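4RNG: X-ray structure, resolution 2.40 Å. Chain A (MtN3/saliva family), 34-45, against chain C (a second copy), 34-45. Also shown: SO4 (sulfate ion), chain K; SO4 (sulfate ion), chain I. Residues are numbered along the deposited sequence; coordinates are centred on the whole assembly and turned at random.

Chain A (34-45) KSARDVSLAMFI
Chain C 34-45: KSARDVSLAMFI

This is a near-symmetric contact between two copies of one loop-and-helix stretch, built on reciprocal serine-aspartate hydrogen bonds and closed by a small methionine-phenylalanine cluster. It buries 486 Å².

The CA atoms of Asp A38 and Asp C38 lie 5.2 Å apart, and those of Val A39 and Val C39 5.3 Å. In each copy residue 34 has positive phi (59/30 in Lys A34). Residue 35 is extended (-145/141 in Ser A35), residue 36 sits near -142/26, and residues 37 and 38 are close to helical. Residues 39 and 40 are extended, and a helix begins at 41. Ala C36 to Val C39 form a type I turn, with Val C39 N donating to Ala C36 O at 3.0 Å. The helices diverge by 39°, and their axes come no closer than 15.6 Å.

Asp A38 and Asp C38 give up the most surface. Both point toward the other chain with chi1 m and chi2 near -45°. Ser A35 OG (chi1 p) donates to Asp C38 OD1 at 2.6 Å, and Ser C35 OG (p) to Asp A38 OD1 at 2.9 Å. The other carboxylate oxygens take backbone amides: Asp C38 N donates to Asp A38 OD2 at 2.8 Å, and Asp A38 N to Asp C38 OD2 at 3.2 Å. This brings Asp A38 OD2 within 3.2 Å of Asp C38 OD2, two like charges whose repulsion the surrounding donors help offset.

Val A39 and Val C39 (both t) point sideways and lie between the paired carboxylates and the methionine-phenylalanine cluster. Val A39 CG2 lies 3.6 Å from Asp C38 O, and Val C39 CG2 3.7 Å from Asp A38 O. Ala A36 and Ala C36 point away; Arg A37 and Arg C37 start sideways and their ends lead away.

Met A43 and Met C43 are all-t and point toward the other chain. Their CE atoms meet at 3.8 Å. Met A43 CE is 4.0 Å from Phe C44 CZ, and Met C43 CE 4.0 Å from Phe A44 CZ. Both phenylalanines are m, with chi2 near -75°. Flexible, apolar methionine suits this buried site.

Ser A40 and Ser C40 (t) cap the helices: Met A43 N to Ser A40 OG and Met C43 N to Ser C40 OG are both 3.2 Å. A sulfate binds each helix start, with Leu A41 N 3.0 Å from sulfate I O3 and Leu C41 N 2.6 Å from sulfate K O1.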

# COMPACT_ATOMS: atom_id res chain seq x y z
N LYS A 34 -14.36 10.49 -12.91
CA LYS A 34 -15.21 9.41 -13.40
C LYS A 34 -14.44 8.45 -14.33
O LYS A 34 -15.01 7.86 -15.25
CB LYS A 34 -16.42 9.99 -14.13
CG LYS A 34 -17.25 10.97 -13.29
CD LYS A 34 -18.18 10.29 -12.29
CE LYS A 34 -18.90 11.35 -11.43
NZ LYS A 34 -19.64 10.79 -10.25
N SER A 35 -13.14 8.31 -14.09
CA SER A 35 -12.35 7.44 -14.93
C SER A 35 -11.27 6.74 -14.13
O SER A 35 -10.62 7.33 -13.27
CB SER A 35 -11.75 8.21 -16.10
OG SER A 35 -10.71 9.02 -15.64
N ALA A 36 -11.05 5.47 -14.46
CA ALA A 36 -10.12 4.64 -13.75
C ALA A 36 -9.36 3.72 -14.69
O ALA A 36 -8.88 2.67 -14.27
CB ALA A 36 -10.87 3.82 -12.70
N ARG A 37 -9.24 4.13 -15.95
CA ARG A 37 -8.61 3.30 -16.98
C ARG A 37 -7.18 2.88 -16.59
O ARG A 37 -6.86 1.69 -16.60
CB ARG A 37 -8.55 4.05 -18.32
CG ARG A 37 -7.68 3.38 -19.35
CD ARG A 37 -7.59 4.13 -20.69
NE ARG A 37 -8.84 4.22 -21.43
CZ ARG A 37 -8.99 4.92 -22.55
NH1 ARG A 37 -7.96 5.58 -23.08
NH2 ARG A 37 -10.17 4.95 -23.17
N ASP A 38 -6.35 3.82 -16.16
CA ASP A 38 -4.94 3.53 -15.96
C ASP A 38 -4.69 2.82 -14.64
O ASP A 38 -3.62 2.24 -14.44
CB ASP A 38 -4.11 4.82 -15.99
CG ASP A 38 -4.33 5.63 -17.24
OD1 ASP A 38 -4.35 5.03 -18.34
OD2 ASP A 38 -4.49 6.86 -17.11
N VAL A 39 -5.67 2.86 -13.76
CA VAL A 39 -5.55 2.24 -12.45
C VAL A 39 -5.59 0.74 -12.63
O VAL A 39 -6.39 0.23 -13.42
CB VAL A 39 -6.69 2.72 -11.49
CG1 VAL A 39 -6.63 2.03 -10.16
CG2 VAL A 39 -6.64 4.21 -11.31
N SER A 40 -4.70 0.03 -11.94
CA SER A 40 -4.62 -1.41 -12.09
C SER A 40 -5.55 -2.15 -11.13
O SER A 40 -5.41 -2.00 -9.92
CB SER A 40 -3.19 -1.88 -11.89
OG SER A 40 -3.15 -3.29 -11.77
N LEU A 41 -6.48 -2.95 -11.64
CA LEU A 41 -7.39 -3.67 -10.74
C LEU A 41 -6.61 -4.77 -10.03
O LEU A 41 -6.80 -5.01 -8.83
CB LEU A 41 -8.59 -4.25 -11.48
CG LEU A 41 -9.68 -4.95 -10.64
CD1 LEU A 41 -10.36 -4.02 -9.64
CD2 LEU A 41 -10.72 -5.60 -11.52
N ALA A 42 -5.70 -5.40 -10.76
CA ALA A 42 -4.88 -6.45 -10.18
C ALA A 42 -4.15 -5.97 -8.94
O ALA A 42 -4.17 -6.66 -7.94
CB ALA A 42 -3.88 -7.00 -11.19
N MET A 43 -3.52 -4.80 -9.01
CA MET A 43 -2.78 -4.25 -7.86
C MET A 43 -3.64 -4.21 -6.60
O MET A 43 -3.17 -4.60 -5.53
CB MET A 43 -2.22 -2.84 -8.13
CG MET A 43 -1.70 -2.15 -6.85
SD MET A 43 -1.15 -0.43 -7.01
CE MET A 43 -1.14 0.13 -5.31
N PHE A 44 -4.88 -3.75 -6.72
CA PHE A 44 -5.71 -3.58 -5.52
C PHE A 44 -6.30 -4.89 -5.01
O PHE A 44 -6.43 -5.10 -3.81
CB PHE A 44 -6.80 -2.57 -5.79
CG PHE A 44 -6.28 -1.19 -5.79
CD1 PHE A 44 -5.94 -0.58 -4.61
CD2 PHE A 44 -6.05 -0.53 -6.98
CE1 PHE A 44 -5.42 0.67 -4.60
CE2 PHE A 44 -5.53 0.73 -7.00
CZ PHE A 44 -5.21 1.34 -5.80
N ILE A 45 -6.61 -5.80 -5.94
CA ILE A 45 -7.01 -7.13 -5.53
C ILE A 45 -5.87 -7.76 -4.73
O ILE A 45 -6.09 -8.27 -3.65
CB ILE A 45 -7.41 -8.03 -6.73
CG1 ILE A 45 -8.70 -7.49 -7.35
CG2 ILE A 45 -7.62 -9.47 -6.27
CD1 ILE A 45 -9.21 -8.29 -8.52
N LYS C 34 2.14 3.50 -21.37
CA LYS C 34 2.77 4.82 -21.37
C LYS C 34 1.80 5.94 -20.94
O LYS C 34 1.92 7.08 -21.38
CB LYS C 34 3.34 5.13 -22.77
CG LYS C 34 4.20 4.02 -23.37
CD LYS C 34 5.58 4.04 -22.74
CE LYS C 34 6.45 2.89 -23.22
NZ LYS C 34 7.67 2.80 -22.37
N SER C 35 0.83 5.60 -20.10
CA SER C 35 -0.12 6.60 -19.63
C SER C 35 -0.49 6.33 -18.17
O SER C 35 -0.62 5.18 -17.76
CB SER C 35 -1.38 6.60 -20.49
OG SER C 35 -2.17 5.47 -20.22
N ALA C 36 -0.64 7.39 -17.38
CA ALA C 36 -0.99 7.21 -15.98
C ALA C 36 -1.91 8.34 -15.54
O ALA C 36 -1.97 8.70 -14.37
CB ALA C 36 0.27 7.14 -15.10
N ARG C 37 -2.67 8.88 -16.48
CA ARG C 37 -3.53 10.01 -16.20
C ARG C 37 -4.44 9.73 -15.02
O ARG C 37 -4.56 10.57 -14.13
CB ARG C 37 -4.37 10.37 -17.44
CG ARG C 37 -5.69 11.09 -17.14
CD ARG C 37 -6.08 12.24 -18.09
NE ARG C 37 -5.24 13.43 -17.98
CZ ARG C 37 -5.33 14.49 -18.79
NH1 ARG C 37 -6.21 14.51 -19.78
NH2 ARG C 37 -4.54 15.55 -18.59
N ASP C 38 -5.04 8.54 -14.99
CA ASP C 38 -6.04 8.21 -13.98
C ASP C 38 -5.44 7.78 -12.64
O ASP C 38 -6.14 7.74 -11.63
CB ASP C 38 -6.97 7.10 -14.50
CG ASP C 38 -7.65 7.48 -15.80
OD1 ASP C 38 -8.13 8.62 -15.90
OD2 ASP C 38 -7.68 6.63 -16.72
N VAL C 39 -4.15 7.46 -12.64
CA VAL C 39 -3.45 7.04 -11.43
C VAL C 39 -3.24 8.22 -10.48
O VAL C 39 -2.90 9.31 -10.94
CB VAL C 39 -2.09 6.43 -11.77
CG1 VAL C 39 -1.41 5.96 -10.53
CG2 VAL C 39 -2.26 5.26 -12.74
N SER C 40 -3.42 8.03 -9.18
CA SER C 40 -3.30 9.16 -8.27
C SER C 40 -1.89 9.36 -7.76
O SER C 40 -1.35 8.51 -7.07
CB SER C 40 -4.23 9.00 -7.07
OG SER C 40 -3.94 9.98 -6.09
N LEU C 41 -1.32 10.51 -8.07
CA LEU C 41 0.04 10.81 -7.63
C LEU C 41 0.07 11.04 -6.12
O LEU C 41 1.00 10.62 -5.44
CB LEU C 41 0.59 12.03 -8.38
CG LEU C 41 2.05 12.42 -8.11
CD1 LEU C 41 3.00 11.30 -8.51
CD2 LEU C 41 2.41 13.72 -8.82
N ALA C 42 -0.97 11.70 -5.61
CA ALA C 42 -1.03 11.99 -4.17
C ALA C 42 -0.92 10.72 -3.37
O ALA C 42 -0.15 10.65 -2.41
CB ALA C 42 -2.31 12.74 -3.82
N MET C 43 -1.69 9.72 -3.77
CA MET C 43 -1.69 8.43 -3.10
C MET C 43 -0.28 7.87 -2.99
O MET C 43 0.12 7.39 -1.92
CB MET C 43 -2.61 7.43 -3.82
CG MET C 43 -2.43 6.02 -3.29
SD MET C 43 -3.35 4.74 -4.15
CE MET C 43 -2.47 3.29 -3.56
N PHE C 44 0.47 7.90 -4.08
CA PHE C 44 1.79 7.29 -4.03
C PHE C 44 2.80 8.18 -3.32
O PHE C 44 3.71 7.67 -2.65
CB PHE C 44 2.27 6.93 -5.43
CG PHE C 44 1.62 5.69 -5.98
CD1 PHE C 44 2.01 4.45 -5.53
CD2 PHE C 44 0.59 5.78 -6.90
CE1 PHE C 44 1.40 3.31 -6.00
CE2 PHE C 44 -0.02 4.64 -7.38
CZ PHE C 44 0.38 3.40 -6.94
N ILE C 45 2.63 9.49 -3.42
CA ILE C 45 3.49 10.40 -2.68
C ILE C 45 3.43 10.11 -1.20
O ILE C 45 4.44 9.85 -0.56
CB ILE C 45 3.09 11.87 -2.87
CG1 ILE C 45 3.39 12.37 -4.28
CG2 ILE C 45 3.84 12.75 -1.91
CD1 ILE C 45 2.92 13.82 -4.47
S SO4 K . -3.22 13.52 -8.45
O1 SO4 K . -2.70 12.42 -9.26
O2 SO4 K . -3.84 14.50 -9.34
O3 SO4 K . -2.13 14.15 -7.71
O4 SO4 K . -4.19 13.00 -7.47
S SO4 I . -6.06 -4.70 -14.87
O1 SO4 I . -5.39 -4.79 -16.16
O2 SO4 I . -7.29 -5.51 -14.90
O3 SO4 I . -6.40 -3.31 -14.60
O4 SO4 I . -5.14 -5.18 -13.83